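Local coordinates for protein sarcoplasmic calcium-binding proteins II, V, VI, and VII (PDB 2SAS) that binds calcium ions through EF-hand loops and seems to be more abundant in fast-contracting muscle, though its precise physiological role is not established, at residues 26-29 / 30-34; 53-56 / 57-61; 163-166 / 167-171; 176-179 / 180-183. All coordinates share one frame; numbering follows the deposited sequence.

Interaction 1. Residues 26-29 / 30-34; sequences IQDN and DFEDM. With CA (calcium ion), chain B.
Where the first EF-hand calcium loop runs into its exit helix, D30 and Q27 grip each other while D30 closes the metal site, a compact example of one carboxylate doing two jobs. D30 takes the last position of the loop and chelates the calcium ion with both oxygens, OD1 and OD2 each 2.4 Å from the metal; D19, N21, D23 and S25 complete the coordination. A chi1 of -75° sets CG beside the backbone N of D30 and turns the carboxylate back toward the loop. There the N-H of Q27 reaches D30 OD2 at 2.8 Å on the anti side, close to the carboxylate plane, and so helps fix the rotation of the group. In return D30 N donates to Q27 O, also at 2.8 Å, from above the carbonyl plane. One residue on, the F31 ring turns its edge to the loop: I26 CG2 lies 3.4 Å from F31 CE1, and Q27 O sits in the ring plane near CD1. M34 CE rests over the centre of one ring face. On the outer side of the first turn, E32 N donates to D28 O at 2.9 Å. The side chains of D28 and E32 cross at about a right angle, their carboxylate planes 52° apart, with D28 OD2 3.5 Å from E32 OE2, a like-charge approach that is probably mildly unfavourable. Inward, I26 pairs its backbone with V77 of the second EF-hand and packs on helix 4-18, F31 meets the W62 ring of helix 48-69, and M34 reaches F109 of helix 103-114.

Interaction 2. Residues 53-56 / 57-61; sequences SMQA and SLEDE
The backbone from S53 through E61 is regular alpha-helix, with S57 N donating to S53 O at 3.1 Å and E59 N to Q55 O at 2.8 Å. It belongs to helix 48-69, the helix that enters the second EF-hand loop, and illustrates how a helix sorts its side chains between core and surface. On the inner side, M54 and L58 stand one turn apart and meet loosely, M54 CG 4.3 Å from L58 CD1. Both side chains pack on M35 of helix 28-42; M54 also touches F109, and L58 touches N105, of helix 103-114. The M54 chain bends at chi2 and chi3, and its SD comes to 4.2 Å from S57 OG. On another flank, Q55 and E59 extend obliquely across one another with amide and carboxylate nearly coplanar, 16° apart, yet Q55 NE2 and E59 OE2 remain 3.9 Å apart, too far for a firm bond. S57 OG bonds back to a carbonyl of the contact itself, whereas S53 OG turns to A49 O one turn earlier. In S57 a chi1 of 42° places OG between the backbone N and the carbonyl carbon, turning the hydroxyl toward the preceding turn. M54 O therefore receives two donors on the same face of its plane: L58 N at 3.1 Å and S57 OG at 3.0 Å.

Interaction 3. Residues 163-166 / 167-171; sequences ELYY and RLLTS
Chi1 values of 179° in Y165 and -178° in Y166 swing both rings away from their own backbone nitrogens and lean them along the helix toward L169 and T170. The two neighbours thus form parallel lessons in i to i+4 contact, one apolar and one polar. L169 lays its CD2 methyl over one face of the Y165 ring, 3.7 Å from the centroid and 14° off the normal, a CH-pi contact. In T170 the hydroxyl lies over the centre of the Y166 ring, OG1 standing 3.5 Å above its plane, while the same OG1 donates to Y166 O at 2.8 Å. T170 N also binds Y166 O, at 2.9 Å, and the two donors arrive from opposite faces of the carbonyl plane. With an alanine in place of Y166, a gap would probably open beside T170, leaving its OG1 and CG2 without the aromatic face that now backs them. R167 lays CG 3.2 Å from E163 O and sends its guanidinium on to a salt bridge with D175. Further in, Y165 packs on helix 103-114, and L168 and L169 on helix 4-18. A threonine hydroxyl returning to the carbonyl one turn back is a familiar alpha-helical device; here it falls in the last turn of helix 158-170, within the fourth EF-hand, away from the three calcium sites.

Interaction 4. Residues 176-179 / 180-183; sequences AGNT and LMGQ
N178 and Q183 join the two ends of a Schellman motif that terminates a 3-10 turn near the C terminus. Q183 N donates to N178 O at 3.2 Å, the 6-to-1 bond, while G182 N makes the 5-to-2 bond to T179 O, a weak one, with G182 at the positive phi the motif requires. M181 N reaches N178 O as well, at 3.0 Å, from the opposite face of the carbonyl. The side chains repeat the closure: Q183, with chi1 56° and a bend at chi2, doubles back to bring NE2 2.7 Å from N178 OD1, a weak, bent bond between amides turned 44° apart. M181 curls at chi3 so that its CE methyl lies 3.9 Å from N178 CA. T179 faces helix 141-149, touching V144, V147 and I148. Its chi1 of 64° places OG1 between the backbone N and the carbonyl carbon, from where it bonds A176 O at 2.7 Å, beside T179 N at 3.0 Å. A valine in place of T179 is likely to leave A176 O with just one of these two donors. L180 packs on Y161 and L164. Because A176 O and N178 O each take two donors inside the turn, this mostly buried tail probably meets much of its own polar need where T179, L180 and M181 lie against neighbouring helices.

In the fold
From the N terminus the four contacts run in series; none nests in or crosses another, and each closes only a turn of helix or tail. Interaction 1 joins the first calcium loop to helix 28-42, and interaction 2 lies on the next helix, 48-69. The two touch where F31 and M34 meet L58 and E61, binding the first EF-hand to the second. Across the chain's centre, interaction 3 ends helix 158-170; the centres of interactions 1 and 3 are about 23 Å apart. Interaction 4 folds the tail back onto it, L180 and A176 against L164. Helix 103-114 links both halves, receiving M34, M54, L58 and Y165.

Interaction 1. Residues 26-29 / 30-34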
# COMPACT_ATOMS: atom_id res chain seq x y z
N ILE A 26 6.35 -11.74 -12.29
CA ILE A 26 6.71 -12.80 -11.38
C ILE A 26 7.77 -13.61 -12.22
O ILE A 26 7.43 -13.91 -13.37
CB ILE A 26 5.63 -13.81 -10.90
CG1 ILE A 26 4.29 -13.17 -10.48
CG2 ILE A 26 6.18 -14.61 -9.68
CD1 ILE A 26 4.42 -11.92 -9.60
N GLN A 27 8.88 -13.92 -11.63
CA GLN A 27 9.95 -14.68 -12.32
C GLN A 27 10.79 -15.38 -11.26
O GLN A 27 10.62 -14.82 -10.15
CB GLN A 27 10.90 -13.68 -13.04
CG GLN A 27 10.18 -12.97 -14.18
CD GLN A 27 11.14 -11.97 -14.78
OE1 GLN A 27 10.91 -10.76 -14.71
NE2 GLN A 27 12.15 -12.56 -15.36
N ASP A 28 11.57 -16.39 -11.55
CA ASP A 28 12.41 -17.03 -10.53
C ASP A 28 13.14 -15.99 -9.68
O ASP A 28 13.23 -16.16 -8.47
CB ASP A 28 13.42 -18.04 -11.09
CG ASP A 28 14.43 -18.58 -10.10
OD1 ASP A 28 14.14 -19.39 -9.20
OD2 ASP A 28 15.63 -18.16 -10.19
N ASN A 29 13.63 -14.91 -10.25
CA ASN A 29 14.36 -13.94 -9.45
C ASN A 29 13.55 -13.40 -8.27
O ASN A 29 14.18 -12.93 -7.29
CB ASN A 29 15.03 -12.88 -10.29
CG ASN A 29 14.12 -11.83 -10.91
OD1 ASN A 29 12.93 -12.08 -11.11
ND2 ASN A 29 14.67 -10.66 -11.19
N ASP A 30 12.26 -13.37 -8.38
CA ASP A 30 11.35 -12.89 -7.32
C ASP A 30 11.50 -13.90 -6.14
O ASP A 30 11.67 -13.44 -5.01
CB ASP A 30 9.92 -12.80 -7.81
CG ASP A 30 9.73 -11.61 -8.72
OD1 ASP A 30 10.13 -10.51 -8.32
OD2 ASP A 30 9.21 -11.84 -9.83
N PHE A 31 11.46 -15.15 -6.49
CA PHE A 31 11.62 -16.26 -5.55
C PHE A 31 13.03 -16.27 -4.94
O PHE A 31 13.21 -16.60 -3.74
CB PHE A 31 11.22 -17.59 -6.23
CG PHE A 31 9.75 -17.65 -6.55
CD1 PHE A 31 9.21 -16.97 -7.62
CD2 PHE A 31 8.87 -18.32 -5.68
CE1 PHE A 31 7.85 -16.95 -7.89
CE2 PHE A 31 7.49 -18.34 -5.91
CZ PHE A 31 7.00 -17.66 -7.03
N GLU A 32 14.07 -15.92 -5.68
CA GLU A 32 15.44 -15.85 -5.14
C GLU A 32 15.45 -14.73 -4.07
O GLU A 32 16.14 -14.80 -3.05
CB GLU A 32 16.52 -15.59 -6.17
CG GLU A 32 16.84 -16.62 -7.29
CD GLU A 32 17.62 -16.06 -8.46
OE1 GLU A 32 17.36 -14.98 -8.99
OE2 GLU A 32 18.58 -16.75 -8.87
N ASP A 33 14.66 -13.70 -4.28
CA ASP A 33 14.51 -12.54 -3.38
C ASP A 33 13.81 -12.93 -2.08
O ASP A 33 13.91 -12.30 -1.01
CB ASP A 33 13.72 -11.41 -4.04
CG ASP A 33 14.45 -10.48 -4.95
OD1 ASP A 33 15.48 -10.93 -5.52
OD2 ASP A 33 14.00 -9.33 -5.18
N MET A 34 13.02 -13.98 -2.15
CA MET A 34 12.33 -14.45 -0.93
C MET A 34 13.40 -15.08 -0.02
O MET A 34 13.42 -14.88 1.21
CB MET A 34 11.24 -15.36 -1.39
CG MET A 34 10.14 -14.53 -2.01
SD MET A 34 8.86 -15.75 -2.46
CE MET A 34 8.08 -14.88 -3.83
CA CA B . 9.40 -9.57 -10.46

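Interaction 2. Residues 53-56 / 57-61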
# COMPACT_ATOMS: atom_id res chain seq x y z
N SER A 53 16.09 -26.75 2.09
CA SER A 53 14.70 -27.25 2.04
C SER A 53 13.77 -26.14 1.58
O SER A 53 12.91 -26.36 0.73
CB SER A 53 14.26 -27.78 3.39
OG SER A 53 15.35 -28.48 3.95
N MET A 54 13.95 -25.00 2.20
CA MET A 54 13.13 -23.80 1.90
C MET A 54 13.17 -23.48 0.40
O MET A 54 12.19 -23.15 -0.28
CB MET A 54 13.62 -22.66 2.77
CG MET A 54 12.99 -21.36 2.40
SD MET A 54 11.20 -21.47 2.56
CE MET A 54 10.96 -21.93 4.29
N GLN A 55 14.34 -23.60 -0.15
CA GLN A 55 14.59 -23.34 -1.57
C GLN A 55 13.83 -24.31 -2.47
O GLN A 55 13.20 -23.82 -3.41
CB GLN A 55 16.10 -23.39 -1.87
CG GLN A 55 16.34 -22.63 -3.17
CD GLN A 55 17.81 -22.56 -3.45
OE1 GLN A 55 18.37 -21.47 -3.45
NE2 GLN A 55 18.36 -23.74 -3.64
N ALA A 56 13.85 -25.60 -2.14
CA ALA A 56 13.18 -26.66 -2.82
C ALA A 56 11.67 -26.41 -2.84
O ALA A 56 11.02 -26.62 -3.90
CB ALA A 56 13.52 -28.03 -2.32
N SER A 57 11.11 -25.91 -1.74
CA SER A 57 9.67 -25.62 -1.73
C SER A 57 9.38 -24.38 -2.56
O SER A 57 8.24 -24.31 -3.08
CB SER A 57 9.03 -25.58 -0.34
OG SER A 57 9.86 -24.91 0.56
N LEU A 58 10.30 -23.47 -2.70
CA LEU A 58 10.10 -22.26 -3.53
C LEU A 58 10.20 -22.64 -5.02
O LEU A 58 9.49 -22.16 -5.91
CB LEU A 58 11.08 -21.17 -3.09
CG LEU A 58 10.82 -20.53 -1.72
CD1 LEU A 58 11.84 -19.49 -1.30
CD2 LEU A 58 9.45 -19.85 -1.76
N GLU A 59 11.17 -23.50 -5.30
CA GLU A 59 11.40 -23.97 -6.68
C GLU A 59 10.14 -24.66 -7.20
O GLU A 59 9.63 -24.40 -8.29
CB GLU A 59 12.56 -24.99 -6.67
CG GLU A 59 13.88 -24.21 -6.55
CD GLU A 59 15.12 -25.03 -6.55
OE1 GLU A 59 14.96 -26.22 -6.28
OE2 GLU A 59 16.20 -24.54 -6.78
N ASP A 60 9.67 -25.53 -6.38
CA ASP A 60 8.48 -26.35 -6.49
C ASP A 60 7.26 -25.42 -6.55
O ASP A 60 6.27 -25.66 -7.25
CB ASP A 60 8.55 -27.25 -5.26
CG ASP A 60 8.05 -28.65 -5.31
OD1 ASP A 60 6.98 -28.88 -5.92
OD2 ASP A 60 8.74 -29.52 -4.68
N GLU A 61 7.30 -24.30 -5.84
CA GLU A 61 6.20 -23.34 -5.90
C GLU A 61 6.24 -22.65 -7.28
O GLU A 61 5.20 -22.70 -8.04
CB GLU A 61 6.23 -22.34 -4.79
CG GLU A 61 4.94 -21.61 -4.47
CD GLU A 61 5.05 -20.32 -3.72
OE1 GLU A 61 5.87 -20.35 -2.79
OE2 GLU A 61 4.37 -19.35 -4.03

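Interaction 3. Residues 163-166 / 167-171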
# COMPACT_ATOMS: atom_id res chain seq x y z
N GLU A 163 -7.99 -19.38 6.11
CA GLU A 163 -9.37 -18.94 5.89
C GLU A 163 -9.38 -17.54 5.30
O GLU A 163 -10.15 -17.22 4.39
CB GLU A 163 -10.24 -18.92 7.16
CG GLU A 163 -10.44 -20.14 8.04
CD GLU A 163 -11.16 -19.94 9.36
OE1 GLU A 163 -11.77 -18.91 9.69
OE2 GLU A 163 -11.08 -20.93 10.15
N LEU A 164 -8.54 -16.70 5.92
CA LEU A 164 -8.45 -15.29 5.49
C LEU A 164 -7.76 -15.18 4.16
O LEU A 164 -8.19 -14.42 3.27
CB LEU A 164 -7.84 -14.53 6.64
CG LEU A 164 -8.54 -14.60 7.99
CD1 LEU A 164 -7.58 -14.10 9.06
CD2 LEU A 164 -9.77 -13.69 7.93
N TYR A 165 -6.69 -15.96 3.98
CA TYR A 165 -6.00 -15.90 2.65
C TYR A 165 -7.03 -16.20 1.55
O TYR A 165 -7.16 -15.39 0.62
CB TYR A 165 -4.74 -16.74 2.62
CG TYR A 165 -3.96 -16.79 1.35
CD1 TYR A 165 -4.37 -17.68 0.34
CD2 TYR A 165 -2.82 -16.06 1.11
CE1 TYR A 165 -3.65 -17.83 -0.83
CE2 TYR A 165 -2.08 -16.16 -0.08
CZ TYR A 165 -2.49 -17.07 -1.03
OH TYR A 165 -1.80 -17.21 -2.22
N TYR A 166 -7.80 -17.25 1.76
CA TYR A 166 -8.86 -17.70 0.88
C TYR A 166 -9.84 -16.59 0.53
O TYR A 166 -10.24 -16.38 -0.63
CB TYR A 166 -9.71 -18.87 1.49
CG TYR A 166 -10.76 -19.33 0.50
CD1 TYR A 166 -10.34 -19.90 -0.71
CD2 TYR A 166 -12.14 -19.24 0.71
CE1 TYR A 166 -11.21 -20.37 -1.68
CE2 TYR A 166 -13.04 -19.68 -0.26
CZ TYR A 166 -12.58 -20.25 -1.44
OH TYR A 166 -13.46 -20.71 -2.38
N ARG A 167 -10.26 -15.88 1.56
CA ARG A 167 -11.25 -14.80 1.37
C ARG A 167 -10.66 -13.59 0.67
O ARG A 167 -11.45 -12.88 0.01
CB ARG A 167 -11.87 -14.39 2.69
CG ARG A 167 -12.67 -15.53 3.35
CD ARG A 167 -12.97 -14.97 4.74
NE ARG A 167 -13.95 -15.79 5.41
CZ ARG A 167 -15.27 -15.55 5.27
NH1 ARG A 167 -15.65 -14.50 4.52
NH2 ARG A 167 -16.16 -16.31 5.90
N LEU A 168 -9.40 -13.37 0.88
CA LEU A 168 -8.66 -12.27 0.27
C LEU A 168 -8.61 -12.49 -1.26
O LEU A 168 -8.71 -11.59 -2.06
CB LEU A 168 -7.20 -12.30 0.81
CG LEU A 168 -6.33 -11.08 0.72
CD1 LEU A 168 -4.93 -11.42 0.18
CD2 LEU A 168 -6.90 -9.98 -0.15
N LEU A 169 -8.36 -13.76 -1.61
CA LEU A 169 -8.24 -14.17 -2.99
C LEU A 169 -9.61 -14.28 -3.69
O LEU A 169 -9.69 -13.95 -4.90
CB LEU A 169 -7.39 -15.44 -3.07
CG LEU A 169 -5.92 -15.39 -3.41
CD1 LEU A 169 -5.61 -14.53 -4.64
CD2 LEU A 169 -5.16 -14.77 -2.22
N THR A 170 -10.63 -14.75 -3.01
CA THR A 170 -11.91 -14.96 -3.71
C THR A 170 -13.16 -14.21 -3.47
O THR A 170 -13.96 -14.09 -4.48
CB THR A 170 -12.19 -16.53 -3.64
OG1 THR A 170 -12.44 -16.81 -2.25
CG2 THR A 170 -10.98 -17.33 -4.17
N SER A 171 -13.40 -13.57 -2.34
CA SER A 171 -14.68 -12.90 -2.10
C SER A 171 -14.93 -11.73 -3.03
O SER A 171 -14.03 -10.95 -3.29
CB SER A 171 -14.83 -12.39 -0.67
OG SER A 171 -14.39 -13.42 0.21

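Interaction 4. Residues 176-179 / 180-183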
# COMPACT_ATOMS: atom_id res chain seq x y z
N ALA A 176 -13.62 -10.38 6.32
CA ALA A 176 -12.43 -10.59 7.15
C ALA A 176 -11.16 -10.79 6.36
O ALA A 176 -10.09 -10.48 6.97
CB ALA A 176 -12.62 -11.80 8.11
N GLY A 177 -11.23 -11.31 5.13
CA GLY A 177 -9.96 -11.55 4.34
C GLY A 177 -9.32 -10.19 4.14
O GLY A 177 -8.12 -10.02 3.90
N ASN A 178 -10.06 -9.11 4.26
CA ASN A 178 -9.50 -7.77 4.12
C ASN A 178 -8.44 -7.42 5.18
O ASN A 178 -7.71 -6.45 4.89
CB ASN A 178 -10.54 -6.68 4.14
CG ASN A 178 -11.46 -6.52 2.95
OD1 ASN A 178 -11.92 -5.39 2.75
ND2 ASN A 178 -11.78 -7.55 2.22
N THR A 179 -8.40 -8.06 6.30
CA THR A 179 -7.49 -7.83 7.43
C THR A 179 -6.03 -8.03 7.10
O THR A 179 -5.17 -7.39 7.73
CB THR A 179 -7.92 -8.63 8.71
OG1 THR A 179 -7.81 -10.02 8.39
CG2 THR A 179 -9.40 -8.32 9.07
N LEU A 180 -5.84 -8.83 6.06
CA LEU A 180 -4.50 -9.15 5.56
C LEU A 180 -3.93 -7.97 4.80
O LEU A 180 -2.73 -7.90 4.55
CB LEU A 180 -4.59 -10.49 4.88
CG LEU A 180 -5.09 -11.68 5.70
CD1 LEU A 180 -5.11 -12.94 4.84
CD2 LEU A 180 -4.09 -11.89 6.85
N MET A 181 -4.76 -7.01 4.44
CA MET A 181 -4.29 -5.82 3.69
C MET A 181 -4.22 -4.70 4.75
O MET A 181 -3.97 -3.53 4.51
CB MET A 181 -5.15 -5.47 2.50
CG MET A 181 -5.29 -6.46 1.40
SD MET A 181 -6.54 -5.88 0.17
CE MET A 181 -8.05 -5.93 1.06
N GLY A 182 -4.50 -5.19 5.98
CA GLY A 182 -4.47 -4.37 7.17
C GLY A 182 -5.74 -3.54 7.29
O GLY A 182 -5.73 -2.50 7.95
N GLN A 183 -6.81 -3.99 6.66
CA GLN A 183 -8.03 -3.16 6.81
C GLN A 183 -9.21 -3.84 7.41
O GLN A 183 -9.37 -5.06 7.42
CB GLN A 183 -8.28 -2.41 5.53
CG GLN A 183 -8.42 -3.18 4.22
CD GLN A 183 -9.52 -2.42 3.47
OE1 GLN A 183 -9.27 -1.24 3.21
NE2 GLN A 183 -10.66 -3.06 3.35